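Local atomic coordinates of kinesin-like protein (Caenorhabditis elegans, PDB entry 5X3E), a protein that probably uses ATP hydrolysis to drive movement along microtubules, being a kinesin-6 motor captured here in its nucleotide-free state. Residues I172-T175 with L176-H179. Numbering follows the deposited sequence.
Sequences IRAT and LDAH. With SO4 (sulfate ion), chain O.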
loop_
_atom_site.group_PDB
_atom_site.type_symbol
_atom_site.label_atom_id
_atom_site.label_comp_id
_atom_site.label_asym_id
_atom_site.label_seq_id
_atom_site.Cartn_x
_atom_site.Cartn_y
_atom_site.Cartn_z
ATOM N N ILE A 172 -19.882 16.955 1.384
ATOM C CA ILE A 172 -19.318 18.227 1.818
ATOM C C ILE A 172 -20.314 18.961 2.707
ATOM O O ILE A 172 -21.430 19.267 2.272
ATOM C CB ILE A 172 -18.918 19.105 0.621
ATOM C CG1 ILE A 172 -17.869 18.382 -0.227
ATOM C CG2 ILE A 172 -18.416 20.464 1.103
ATOM C CD1 ILE A 172 -17.623 18.986 -1.581
ATOM N N ARG A 173 -19.914 19.240 3.948
ATOM C CA ARG A 173 -20.666 20.080 4.871
ATOM C C ARG A 173 -20.393 21.557 4.602
ATOM O O ARG A 173 -19.377 21.925 4.012
ATOM C CB ARG A 173 -20.291 19.780 6.320
ATOM C CG ARG A 173 -20.717 18.435 6.830
ATOM C CD ARG A 173 -20.500 18.349 8.315
ATOM N NE ARG A 173 -20.809 17.016 8.813
ATOM C CZ ARG A 173 -19.943 16.013 8.846
ATOM N NH1 ARG A 173 -18.703 16.194 8.415
ATOM N NH2 ARG A 173 -20.315 14.832 9.317
ATOM N N ALA A 174 -21.326 22.404 5.033
ATOM C CA ALA A 174 -21.058 23.833 5.132
ATOM C C ALA A 174 -20.137 24.091 6.320
ATOM O O ALA A 174 -20.021 23.266 7.231
ATOM C CB ALA A 174 -22.351 24.626 5.278
ATOM N N THR A 175 -19.480 25.255 6.313
ATOM C CA THR A 175 -18.361 25.474 7.231
ATOM C C THR A 175 -18.802 25.484 8.693
ATOM O O THR A 175 -18.151 24.869 9.544
ATOM C CB THR A 175 -17.632 26.777 6.884
ATOM O OG1 THR A 175 -16.679 27.074 7.915
ATOM C CG2 THR A 175 -18.609 27.937 6.731
ATOM N N LEU A 176 -19.905 26.161 9.011
ATOM C CA LEU A 176 -20.316 26.224 10.406
ATOM C C LEU A 176 -20.732 24.838 10.907
ATOM O O LEU A 176 -20.450 24.479 12.057
ATOM C CB LEU A 176 -21.428 27.257 10.585
ATOM C CG LEU A 176 -21.411 28.065 11.893
ATOM C CD1 LEU A 176 -21.822 27.249 13.106
ATOM C CD2 LEU A 176 -20.019 28.644 12.117
ATOM N N ASP A 177 -21.401 24.045 10.058
ATOM C CA ASP A 177 -21.750 22.673 10.431
ATOM C C ASP A 177 -20.502 21.840 10.686
ATOM O O ASP A 177 -20.419 21.102 11.675
ATOM C CB ASP A 177 -22.590 22.013 9.332
ATOM C CG ASP A 177 -23.939 22.675 9.135
ATOM O OD1 ASP A 177 -24.717 22.748 10.108
ATOM O OD2 ASP A 177 -24.226 23.115 8.002
ATOM N N ALA A 178 -19.517 21.949 9.795
ATOM C CA ALA A 178 -18.261 21.234 9.983
ATOM C C ALA A 178 -17.552 21.691 11.248
ATOM O O ALA A 178 -16.917 20.879 11.933
ATOM C CB ALA A 178 -17.360 21.436 8.766
ATOM N N HIS A 179 -17.670 22.979 11.581
ATOM C CA HIS A 179 -17.018 23.521 12.769
ATOM C C HIS A 179 -17.519 22.832 14.035
ATOM O O HIS A 179 -16.723 22.429 14.888
ATOM C CB HIS A 179 -17.246 25.035 12.826
ATOM C CG HIS A 179 -16.719 25.699 14.062
ATOM N ND1 HIS A 179 -17.506 25.963 15.164
ATOM C CD2 HIS A 179 -15.491 26.193 14.353
ATOM C CE1 HIS A 179 -16.780 26.570 16.086
ATOM N NE2 HIS A 179 -15.555 26.722 15.619
HETATM S S SO4 O . -18.248 12.314 9.949
HETATM O O1 SO4 O . -17.282 13.391 9.734
HETATM O O2 SO4 O . -17.533 11.059 10.173
HETATM O O3 SO4 O . -19.113 12.183 8.781
HETATM O O4 SO4 O . -19.073 12.621 11.117
#
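With CG set anti to its own carbonyl carbon (chi1 -68°) and the chain extended from there to NE, Arg-173 brings CB and CD beside Ala-178, CD coming within 4.0 Å of Ala-178 CA. Asp-177 likewise has CG anti to its carbonyl carbon, which turns one carboxylate oxygen, OD2, toward the methyl of Ala-174, 3.6 Å from its CB. An acid in this first turn would probably be favoured by the positive end of the helix dipole. The methyl of Ala-178, small enough to sit buried here, lies 4.2 Å from Arg-173 CB and also touches Ile-161. All this takes place where strand 169-172, half of a two-stranded antiparallel hairpin with 162-165, leads into helix 175-187, far out on the surface of the kinesin motor domain. Ala-174 occupies the N-cap position without a polar side chain to cap the turn, but its carbonyl opens the helical ladder: Ala-178 N donates to Ala-174 O at 2.9 Å in a nearly straight bond (167°). The next rung, from His-179 N to Thr-175 O, is more bent at 144°. The guanidinium of Arg-173 meets a sulfate, probably from the crystallisation liquor, edge-on. Two weak hydrogen bonds join them, NH2 to O3 at 3.0 Å and a longer one from NH1 to O1. NH1 also bonds the carbonyl of Cys-160, and Tyr-163 adds a cation-pi contact, so a long, many-donor arginine suits the place. Cut back to an alanine, this position would probably leave the Cys-160 carbonyl without this donor, Tyr-163 without its cation, and part of the Ala-178 backbone uncovered.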